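Local coordinates for protein L-isoleucine-4-hydroxylase (Bacillus thuringiensis, PDB 6LNH) that hydroxylates L-isoleucine to (4S)-4-hydroxy-L-isoleucine, using ferrous iron, ascorbate, dioxygen and 2-oxoglutarate, and also hydroxylates or sulfoxidises several related amino acids, at residues A69-S73 and F109-N113; H150-A156 and E235-L241; D172-V176 and V243-Y247; N193-P199 and F217-H223. All blocks are in the same frame, centred on the assembly; numbering follows the deposited sequence.

Contact 1 of 4, residues A69-S73 and F109-N113; sequences ARSYS and FNSIN
Asn110 and Ile112 of an irregular loop bond to Tyr72 and Ser73 where the loop crosses the edge of strand 68-77, the end-to-end directions of the two segments 71° apart. Tyr72 N gives a nearly straight hydrogen bond of 2.9 Å to Asn110 O. The neighbouring residues Ser71 and Ser73 spend their backbone bonds on strand 145-156, so the loop uses the opposite edge of the strand. Ser73 OG accepts the N-H of Ile112 at 3.0 Å and makes a weak bond to Tyr72 O; with OG beside its own backbone N (chi1 -68°), the hydroxyl sits where both can be reached, and a small polar residue suits so tight a crossing. Strand 68-77 extends the larger sheet on the flank of strand 145-156, in a fold consistent with the cupin-type double-stranded beta-helix. Ile112 adds the apolar share, its CG1 3.8 Å from Ser71 CB and its CD1 near Ser73, while Leu149 and Gln151 touch it as well. On the far flank the methylenes CG and CD of Arg70 make the near contacts to Phe109, CD coming within 3.4 Å of CE1; the approach is oblique, neither face nor edge. A water bound to Ser71 OG reaches Ser111 O only weakly.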
# COMPACT_ATOMS: atom_id res chain seq x y z
N ALA C 69 -18.08 15.93 5.48
CA ALA C 69 -19.48 16.11 5.03
C ALA C 69 -20.32 14.93 5.55
O ALA C 69 -19.75 13.83 5.65
CB ALA C 69 -19.54 16.20 3.53
N ARG C 70 -21.60 15.14 5.85
CA ARG C 70 -22.42 14.03 6.40
C ARG C 70 -23.92 14.28 6.21
O ARG C 70 -24.32 15.42 5.94
CB ARG C 70 -22.13 13.87 7.89
CG ARG C 70 -22.60 15.04 8.74
CD ARG C 70 -22.27 14.87 10.21
NE ARG C 70 -22.90 13.70 10.79
CZ ARG C 70 -22.32 12.90 11.68
NH1 ARG C 70 -21.09 13.15 12.09
NH2 ARG C 70 -22.98 11.85 12.15
N SER C 71 -24.70 13.20 6.35
CA SER C 71 -26.15 13.17 6.27
C SER C 71 -26.65 12.23 7.35
O SER C 71 -25.95 11.30 7.75
CB SER C 71 -26.65 12.69 4.89
OG SER C 71 -26.48 13.70 3.91
N TYR C 72 -27.85 12.49 7.85
CA TYR C 72 -28.38 11.73 8.97
C TYR C 72 -29.86 11.45 8.76
O TYR C 72 -30.61 12.33 8.34
CB TYR C 72 -28.13 12.48 10.28
CG TYR C 72 -28.82 11.93 11.51
CD1 TYR C 72 -28.56 10.65 11.96
CD2 TYR C 72 -29.69 12.72 12.26
CE1 TYR C 72 -29.17 10.15 13.11
CE2 TYR C 72 -30.30 12.24 13.40
CZ TYR C 72 -30.04 10.95 13.82
OH TYR C 72 -30.65 10.47 14.95
N SER C 73 -30.26 10.22 9.07
CA SER C 73 -31.66 9.83 9.12
C SER C 73 -31.78 8.73 10.16
O SER C 73 -30.81 8.04 10.48
CB SER C 73 -32.18 9.36 7.76
OG SER C 73 -32.24 10.43 6.83
N PHE C 109 -29.18 19.03 9.96
CA PHE C 109 -28.40 18.05 9.15
C PHE C 109 -29.23 17.60 7.95
O PHE C 109 -30.45 17.41 8.09
CB PHE C 109 -28.02 16.84 9.99
CG PHE C 109 -26.86 17.05 10.92
CD1 PHE C 109 -25.55 16.99 10.46
CD2 PHE C 109 -27.06 17.32 12.26
CE1 PHE C 109 -24.49 17.19 11.32
CE2 PHE C 109 -25.99 17.52 13.12
CZ PHE C 109 -24.71 17.46 12.65
N ASN C 110 -28.58 17.43 6.80
CA ASN C 110 -29.27 16.96 5.57
C ASN C 110 -29.70 15.50 5.79
O ASN C 110 -28.95 14.76 6.46
CB ASN C 110 -28.39 17.09 4.33
CG ASN C 110 -28.33 18.50 3.80
OD1 ASN C 110 -29.31 19.23 3.85
ND2 ASN C 110 -27.18 18.90 3.28
N SER C 111 -30.85 15.12 5.25
CA SER C 111 -31.35 13.73 5.44
C SER C 111 -30.75 12.85 4.35
O SER C 111 -30.39 13.39 3.29
CB SER C 111 -32.85 13.69 5.42
OG SER C 111 -33.36 14.54 4.40
N ILE C 112 -30.62 11.55 4.61
CA ILE C 112 -30.07 10.64 3.61
C ILE C 112 -31.07 10.49 2.47
O ILE C 112 -32.28 10.37 2.69
CB ILE C 112 -29.74 9.28 4.26
CG1 ILE C 112 -28.66 9.46 5.33
CG2 ILE C 112 -29.29 8.28 3.21
CD1 ILE C 112 -28.53 8.29 6.27
N ASN C 113 -30.55 10.49 1.24
CA ASN C 113 -31.41 10.34 0.07
C ASN C 113 -32.22 9.05 0.14
O ASN C 113 -31.73 8.01 0.59
CB ASN C 113 -30.56 10.38 -1.21
CG ASN C 113 -29.96 11.75 -1.46
OD1 ASN C 113 -30.50 12.76 -1.02
ND2 ASN C 113 -28.85 11.79 -2.18
O HOH W 1 -27.73 13.57 1.30

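Contact 2 of 4, residues H150-A156 and E235-L241; sequences HQVRYKA and EAFRDIL
Arg153 and Asp239 form a non-hydrogen-bonded pair of the antiparallel ladder between strands 150-156 and 236-241 in the larger sheet, their side chains running side by side. The guanidinium grips the carboxylate side-on: NH2 meets OD2 at 2.9 Å on its syn lone pair, and NE approaches OD1 at a nominal 2.5 Å, tilted a little from the plane. The two flat groups are nearly coplanar, 11° apart. Arg153 bends at chi3 (-97°), which lays the same guanidinium flat over one face of the Phe237 ring, with CZ 3.8 Å from the ring centroid, a cation-pi stack. Lys155 CG closes on the edge of this ring, 3.7 Å from Phe237 CE1, while the lysine's ammonium pairs with Asp61. Tyr57 makes a further cation-pi contact with Arg153. On the other face Val152, Tyr154, Arg238 and Ile240 pack together; Tyr154 CE1 lies 4.2 Å from Ile240 CG1. Paired backbone bonds run along the register, such as Ile240 N to Val152 O at 2.7 Å. Successive residues point to the two faces in turn, Gln151, Arg153 and Lys155 to one and Val152, Tyr154 and Ala156 to the other, as expected in the double-stranded beta-helix of iron and 2-oxoglutarate dioxygenases.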
# COMPACT_ATOMS: atom_id res chain seq x y z
N HIS C 150 -25.85 7.29 9.90
CA HIS C 150 -24.97 8.41 9.61
C HIS C 150 -24.14 8.09 8.37
O HIS C 150 -23.33 7.16 8.38
CB HIS C 150 -24.05 8.73 10.79
CG HIS C 150 -24.78 9.23 12.00
ND1 HIS C 150 -25.01 10.57 12.22
CD2 HIS C 150 -25.32 8.57 13.05
CE1 HIS C 150 -25.66 10.72 13.37
NE2 HIS C 150 -25.86 9.52 13.89
N GLN C 151 -24.35 8.87 7.32
CA GLN C 151 -23.59 8.77 6.08
C GLN C 151 -22.52 9.86 6.13
O GLN C 151 -22.85 11.05 6.03
CB GLN C 151 -24.53 8.95 4.89
CG GLN C 151 -24.05 8.45 3.55
CD GLN C 151 -25.08 8.70 2.47
OE1 GLN C 151 -26.09 9.37 2.71
NE2 GLN C 151 -24.83 8.19 1.27
N VAL C 152 -21.26 9.47 6.26
CA VAL C 152 -20.17 10.41 6.47
C VAL C 152 -19.09 10.18 5.42
O VAL C 152 -18.67 9.04 5.19
CB VAL C 152 -19.56 10.29 7.88
CG1 VAL C 152 -18.55 11.41 8.12
CG2 VAL C 152 -20.65 10.32 8.94
N ARG C 153 -18.66 11.25 4.79
CA ARG C 153 -17.49 11.24 3.91
C ARG C 153 -16.44 12.15 4.55
O ARG C 153 -16.62 13.36 4.64
CB ARG C 153 -17.86 11.73 2.51
CG ARG C 153 -16.69 11.98 1.59
CD ARG C 153 -17.23 12.08 0.18
NE ARG C 153 -17.11 10.82 -0.55
CZ ARG C 153 -16.74 10.72 -1.82
NH1 ARG C 153 -16.50 11.82 -2.52
NH2 ARG C 153 -16.66 9.54 -2.40
N TYR C 154 -15.33 11.56 4.97
CA TYR C 154 -14.20 12.35 5.45
C TYR C 154 -13.37 12.79 4.25
O TYR C 154 -13.10 11.99 3.35
CB TYR C 154 -13.35 11.56 6.44
CG TYR C 154 -14.10 11.20 7.70
CD1 TYR C 154 -14.84 10.03 7.77
CD2 TYR C 154 -14.09 12.04 8.81
CE1 TYR C 154 -15.54 9.69 8.91
CE2 TYR C 154 -14.78 11.71 9.96
CZ TYR C 154 -15.51 10.53 10.00
OH TYR C 154 -16.20 10.21 11.14
N LYS C 155 -12.96 14.05 4.25
CA LYS C 155 -12.21 14.60 3.13
C LYS C 155 -10.89 15.14 3.66
O LYS C 155 -10.87 15.98 4.57
CB LYS C 155 -13.01 15.70 2.42
CG LYS C 155 -14.43 15.27 2.06
CD LYS C 155 -15.22 16.39 1.42
CE LYS C 155 -15.99 17.19 2.46
NZ LYS C 155 -16.85 18.23 1.83
N ALA C 156 -9.80 14.67 3.08
CA ALA C 156 -8.47 15.07 3.49
C ALA C 156 -7.70 15.58 2.29
O ALA C 156 -7.86 15.10 1.16
CB ALA C 156 -7.71 13.90 4.13
N GLU C 235 -7.75 15.21 -3.60
CA GLU C 235 -8.55 15.01 -2.40
C GLU C 235 -8.71 13.52 -2.11
O GLU C 235 -9.01 12.73 -3.02
CB GLU C 235 -9.92 15.65 -2.57
CG GLU C 235 -9.89 17.14 -2.82
CD GLU C 235 -11.14 17.64 -3.52
OE1 GLU C 235 -11.78 16.84 -4.23
OE2 GLU C 235 -11.49 18.83 -3.34
N ALA C 236 -8.50 13.14 -0.86
CA ALA C 236 -8.68 11.77 -0.41
C ALA C 236 -9.96 11.66 0.40
O ALA C 236 -10.35 12.59 1.12
CB ALA C 236 -7.49 11.30 0.43
N PHE C 237 -10.62 10.51 0.29
CA PHE C 237 -11.93 10.31 0.88
C PHE C 237 -11.92 9.07 1.76
O PHE C 237 -11.19 8.11 1.51
CB PHE C 237 -13.03 10.15 -0.18
CG PHE C 237 -13.24 11.38 -1.01
CD1 PHE C 237 -13.32 12.63 -0.41
CD2 PHE C 237 -13.34 11.30 -2.39
CE1 PHE C 237 -13.51 13.77 -1.17
CE2 PHE C 237 -13.53 12.44 -3.16
CZ PHE C 237 -13.62 13.68 -2.55
N ARG C 238 -12.77 9.10 2.79
CA ARG C 238 -13.12 7.92 3.57
C ARG C 238 -14.63 7.96 3.75
O ARG C 238 -15.15 8.80 4.49
CB ARG C 238 -12.40 7.89 4.91
CG ARG C 238 -12.60 6.58 5.67
CD ARG C 238 -11.68 6.48 6.87
NE ARG C 238 -11.87 5.22 7.59
CZ ARG C 238 -12.54 5.11 8.73
NH1 ARG C 238 -13.08 6.19 9.28
NH2 ARG C 238 -12.67 3.93 9.31
N ASP C 239 -15.32 7.05 3.07
CA ASP C 239 -16.77 7.01 3.07
C ASP C 239 -17.22 6.00 4.11
O ASP C 239 -16.82 4.83 4.05
CB ASP C 239 -17.31 6.65 1.68
CG ASP C 239 -16.98 7.70 0.64
OD1 ASP C 239 -16.82 8.88 1.02
OD2 ASP C 239 -16.89 7.36 -0.56
N ILE C 240 -18.04 6.45 5.05
CA ILE C 240 -18.42 5.64 6.19
C ILE C 240 -19.94 5.61 6.31
O ILE C 240 -20.63 6.55 5.90
CB ILE C 240 -17.75 6.22 7.47
CG1 ILE C 240 -16.30 5.75 7.58
CG2 ILE C 240 -18.57 5.99 8.73
CD1 ILE C 240 -16.14 4.26 7.55
N LEU C 241 -20.45 4.52 6.88
CA LEU C 241 -21.85 4.43 7.29
C LEU C 241 -21.89 3.99 8.75
O LEU C 241 -21.35 2.94 9.09
CB LEU C 241 -22.63 3.45 6.42
CG LEU C 241 -24.09 3.27 6.84
CD1 LEU C 241 -24.90 4.53 6.55
CD2 LEU C 241 -24.72 2.06 6.16

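Contact 3 of 4, residues D172-V176 and V243-Y247; sequences DDEPV and VTFSY
Val176 and Phe245 form an antiparallel hydrogen-bonded pair where the loop 172-175 runs into strand 176-184 beside strand 243-247. Phe245 N donates to Val176 O at 2.9 Å with the donor almost in line with the carbonyl bond. Pro175 sets its CD 3.3 Å from Phe245 O. Val176 and Phe245 point to the same face, CB to CB 4.4 Å, and the aromatic ring continues into the packing of helix 120-134. Glu174 supplies the other side chain of weight: its CG lies 3.6 Å from Thr244 CB and 3.7 Å from Ser246 CB, its methylenes folded over the strand against small side chains. A bend at chi2 (86°) turns the carboxylate over Thr244, whose OG1 is joined to Glu174 OE2 by a water, 2.7 Å from the hydroxyl and 2.9 Å from the carboxylate oxygen. Tyr92 OH bonds to the same oxygen. Two partners thus hold OE2 and probably restrict the turning of this buried carboxylate, and the chemistry implies that the loop that carries the iron ligand Asp172 is fastened to the strand by water-mediated polar contact as well as by apolar packing.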
# COMPACT_ATOMS: atom_id res chain seq x y z
N ASP C 172 -18.94 6.69 22.32
CA ASP C 172 -20.04 7.33 21.56
C ASP C 172 -21.27 7.44 22.47
O ASP C 172 -21.33 6.72 23.48
CB ASP C 172 -20.38 6.53 20.30
CG ASP C 172 -19.28 6.56 19.26
OD1 ASP C 172 -18.38 7.41 19.37
OD2 ASP C 172 -19.34 5.72 18.33
N ASP C 173 -22.20 8.32 22.11
CA ASP C 173 -23.41 8.51 22.90
C ASP C 173 -24.28 7.26 22.95
O ASP C 173 -24.93 7.00 23.96
CB ASP C 173 -24.22 9.69 22.36
CG ASP C 173 -23.56 11.03 22.63
OD1 ASP C 173 -22.72 11.11 23.54
OD2 ASP C 173 -23.89 12.02 21.93
N GLU C 174 -24.31 6.49 21.86
CA GLU C 174 -25.19 5.34 21.70
C GLU C 174 -24.53 4.07 22.22
O GLU C 174 -23.34 3.83 21.96
CB GLU C 174 -25.56 5.16 20.23
CG GLU C 174 -26.27 6.38 19.63
CD GLU C 174 -25.29 7.42 19.11
OE1 GLU C 174 -24.07 7.18 19.19
OE2 GLU C 174 -25.75 8.47 18.62
N PRO C 175 -25.28 3.24 22.96
CA PRO C 175 -24.68 2.03 23.54
C PRO C 175 -24.17 1.02 22.52
O PRO C 175 -23.27 0.24 22.84
CB PRO C 175 -25.82 1.45 24.39
CG PRO C 175 -27.07 2.13 23.92
CD PRO C 175 -26.64 3.48 23.44
N VAL C 176 -24.72 0.99 21.31
CA VAL C 176 -24.26 0.09 20.26
C VAL C 176 -24.15 0.88 18.96
O VAL C 176 -25.12 1.51 18.53
CB VAL C 176 -25.19 -1.12 20.07
CG1 VAL C 176 -24.63 -2.05 18.99
CG2 VAL C 176 -25.37 -1.88 21.37
N VAL C 243 -24.44 2.95 11.89
CA VAL C 243 -25.78 2.53 12.30
C VAL C 243 -25.76 2.41 13.81
O VAL C 243 -25.12 1.51 14.37
CB VAL C 243 -26.20 1.21 11.64
CG1 VAL C 243 -27.65 0.89 11.99
CG2 VAL C 243 -26.03 1.29 10.12
N THR C 244 -26.46 3.33 14.48
CA THR C 244 -26.45 3.43 15.94
C THR C 244 -27.80 3.06 16.52
O THR C 244 -28.85 3.25 15.90
CB THR C 244 -26.08 4.85 16.38
OG1 THR C 244 -27.18 5.73 16.13
CG2 THR C 244 -24.86 5.34 15.61
N PHE C 245 -27.77 2.49 17.73
CA PHE C 245 -28.97 2.11 18.46
C PHE C 245 -28.98 2.81 19.81
O PHE C 245 -28.08 2.60 20.64
CB PHE C 245 -29.02 0.58 18.63
CG PHE C 245 -29.07 -0.15 17.32
CD1 PHE C 245 -27.93 -0.29 16.54
CD2 PHE C 245 -30.26 -0.69 16.85
CE1 PHE C 245 -27.98 -0.95 15.33
CE2 PHE C 245 -30.31 -1.35 15.64
CZ PHE C 245 -29.16 -1.48 14.88
N SER C 246 -29.99 3.66 20.03
CA SER C 246 -30.16 4.37 21.29
C SER C 246 -31.65 4.50 21.61
O SER C 246 -32.51 4.20 20.78
CB SER C 246 -29.48 5.75 21.25
OG SER C 246 -30.04 6.57 20.25
N TYR C 247 -31.94 4.95 22.83
CA TYR C 247 -33.30 5.04 23.34
C TYR C 247 -33.97 6.35 22.94
O TYR C 247 -33.32 7.40 22.87
CB TYR C 247 -33.30 4.93 24.87
CG TYR C 247 -32.70 3.65 25.36
CD1 TYR C 247 -33.13 2.43 24.87
CD2 TYR C 247 -31.69 3.65 26.31
CE1 TYR C 247 -32.58 1.25 25.31
CE2 TYR C 247 -31.13 2.47 26.76
CZ TYR C 247 -31.58 1.27 26.25
OH TYR C 247 -31.04 0.09 26.69
O HOH W 2 -26.82 8.42 15.90

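Contact 4 of 4, residues N193-P199 and F217-H223; sequences NLIANSP and FGQKVFH. With FE (Fe (III) ion), chain M.
Ile195 and His223 pair without hydrogen bonds in a short antiparallel ladder of the smaller sheet, and His223 is the second histidine of the facial triad of two histidines and one carboxylate, completed by His170 and Asp172. The long CG1-CD1 arm of Ile195 makes two contacts: CD1 approaches His223 CB at 4.0 Å and, crossing obliquely, meets the edge of the Phe217 ring, 3.7 Å from CE1. The other branch, CG2, rests on Val221 CG2 at 3.9 Å, fitting one branched side chain against another. Phe217 in turn lies over a face of the imidazole, with His223 CG above the centre of the benzene ring. His223 CG sits between its backbone N and carbonyl carbon (chi1 74°), which turns the ring away from strand 193-196 to place the iron at its edge, in plane, with NE2 2.6 Å from the metal; two waters also bind there. One residue along, Ala196 and Phe222 exchange a pair of backbone bonds, Phe222 N to Ala196 O at 2.8 Å. The Phe222 ring leaves by the other face, where Lys171 makes a cation-pi contact to it. Pro199 lies over a face of the same ring, its CG 4.1 Å from the centroid and 11° off the normal.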
# COMPACT_ATOMS: atom_id res chain seq x y z
N ASN C 193 -8.74 2.40 13.22
CA ASN C 193 -9.55 2.34 14.42
C ASN C 193 -8.75 1.74 15.57
O ASN C 193 -8.05 0.74 15.40
CB ASN C 193 -10.82 1.51 14.18
CG ASN C 193 -11.71 2.12 13.11
OD1 ASN C 193 -11.70 1.69 11.96
ND2 ASN C 193 -12.47 3.14 13.49
N LEU C 194 -8.83 2.38 16.74
CA LEU C 194 -8.13 1.94 17.94
C LEU C 194 -9.13 1.54 19.00
O LEU C 194 -10.19 2.16 19.14
CB LEU C 194 -7.22 3.05 18.47
CG LEU C 194 -6.28 3.67 17.44
CD1 LEU C 194 -5.47 4.78 18.07
CD2 LEU C 194 -5.37 2.61 16.85
N ILE C 195 -8.80 0.49 19.75
CA ILE C 195 -9.59 0.05 20.90
C ILE C 195 -8.72 0.14 22.14
O ILE C 195 -7.58 -0.35 22.15
CB ILE C 195 -10.13 -1.38 20.72
CG1 ILE C 195 -10.86 -1.52 19.39
CG2 ILE C 195 -11.05 -1.74 21.88
CD1 ILE C 195 -12.08 -0.64 19.27
N ALA C 196 -9.25 0.77 23.18
CA ALA C 196 -8.53 0.93 24.44
C ALA C 196 -9.48 0.63 25.59
O ALA C 196 -10.54 1.25 25.70
CB ALA C 196 -7.98 2.35 24.57
N ASN C 197 -9.09 -0.31 26.46
CA ASN C 197 -9.86 -0.54 27.68
C ASN C 197 -9.79 0.68 28.59
O ASN C 197 -10.77 1.01 29.27
CB ASN C 197 -9.36 -1.78 28.40
CG ASN C 197 -9.37 -3.02 27.53
OD1 ASN C 197 -9.95 -3.01 26.44
ND2 ASN C 197 -8.75 -4.09 28.00
N SER C 198 -8.65 1.36 28.61
CA SER C 198 -8.46 2.60 29.33
C SER C 198 -7.70 3.54 28.47
O SER C 198 -7.03 3.12 27.48
CB SER C 198 -7.71 2.37 30.65
OG SER C 198 -6.57 1.56 30.44
N PRO C 199 -7.69 4.85 28.74
CA PRO C 199 -6.92 5.81 27.96
C PRO C 199 -5.40 5.69 28.12
O PRO C 199 -4.67 6.50 27.55
CB PRO C 199 -7.44 7.17 28.45
CG PRO C 199 -8.85 6.87 28.88
CD PRO C 199 -8.75 5.53 29.55
N PHE C 217 -18.99 -1.18 18.04
CA PHE C 217 -18.50 -0.65 19.31
C PHE C 217 -19.58 -0.71 20.38
O PHE C 217 -20.74 -0.40 20.13
CB PHE C 217 -18.06 0.82 19.19
CG PHE C 217 -17.04 1.08 18.12
CD1 PHE C 217 -15.78 0.51 18.18
CD2 PHE C 217 -17.34 1.94 17.08
CE1 PHE C 217 -14.84 0.78 17.20
CE2 PHE C 217 -16.41 2.21 16.10
CZ PHE C 217 -15.16 1.63 16.16
N GLY C 218 -19.17 -1.10 21.59
CA GLY C 218 -19.95 -0.87 22.78
C GLY C 218 -19.29 0.20 23.64
O GLY C 218 -18.23 0.73 23.31
N GLN C 219 -19.93 0.51 24.76
CA GLN C 219 -19.46 1.57 25.64
C GLN C 219 -18.56 1.05 26.75
O GLN C 219 -18.13 1.83 27.61
CB GLN C 219 -20.65 2.31 26.26
CG GLN C 219 -21.34 3.31 25.35
CD GLN C 219 -22.67 3.76 25.92
OE1 GLN C 219 -23.27 3.06 26.73
NE2 GLN C 219 -23.13 4.93 25.50
N LYS C 220 -18.27 -0.25 26.76
CA LYS C 220 -17.38 -0.83 27.75
C LYS C 220 -15.92 -0.49 27.49
O LYS C 220 -15.10 -0.57 28.41
CB LYS C 220 -17.62 -2.35 27.77
CG LYS C 220 -16.52 -3.21 28.33
CD LYS C 220 -17.00 -4.64 28.43
CE LYS C 220 -15.87 -5.58 28.75
NZ LYS C 220 -16.38 -6.96 28.98
N VAL C 221 -15.58 -0.06 26.27
CA VAL C 221 -14.22 0.29 25.92
C VAL C 221 -14.23 1.66 25.24
O VAL C 221 -15.26 2.14 24.78
CB VAL C 221 -13.56 -0.75 24.98
CG1 VAL C 221 -13.41 -2.08 25.68
CG2 VAL C 221 -14.38 -0.89 23.70
N PHE C 222 -13.06 2.28 25.21
CA PHE C 222 -12.86 3.47 24.42
C PHE C 222 -12.46 3.08 23.01
O PHE C 222 -11.91 2.01 22.76
CB PHE C 222 -11.79 4.38 25.03
CG PHE C 222 -12.18 5.00 26.34
CD1 PHE C 222 -12.12 4.26 27.51
CD2 PHE C 222 -12.59 6.32 26.39
CE1 PHE C 222 -12.47 4.83 28.72
CE2 PHE C 222 -12.94 6.89 27.60
CZ PHE C 222 -12.88 6.15 28.76
N HIS C 223 -12.76 3.97 22.07
CA HIS C 223 -12.29 3.80 20.70
C HIS C 223 -11.88 5.15 20.16
O HIS C 223 -12.16 6.20 20.74
CB HIS C 223 -13.36 3.15 19.81
CG HIS C 223 -14.49 4.06 19.45
ND1 HIS C 223 -15.70 4.05 20.11
CD2 HIS C 223 -14.59 5.03 18.50
CE1 HIS C 223 -16.50 4.96 19.58
NE2 HIS C 223 -15.84 5.57 18.60
FE FE M . -16.53 7.71 17.34
O HOH W 3 -17.71 6.05 16.25
O HOH W 4 -17.71 9.01 15.70

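Contacts 1 and 2 share the larger sheet: Ser71 N is 2.9 Å from Gln151 O and Ala69 O is 2.9 Å from Arg153 N, both probable hydrogen bonds, while the Tyr72 ring stacks on His150. Contact 3 extends the strand of contact 2, 236-247, toward its end, with centres about 20 Å apart. Contact 4, nested in the chain between the segments of contact 3, meets it at the metal: Asp172 and His223 bind the same iron with His170, and Asp172 O is 3.2 Å from Gln219 NE2. In contact 2 the side chain of Tyr154 is about 7 Å from the bound iron. In contact 1 the side chain of Arg70 is about 9 Å from the bound iron.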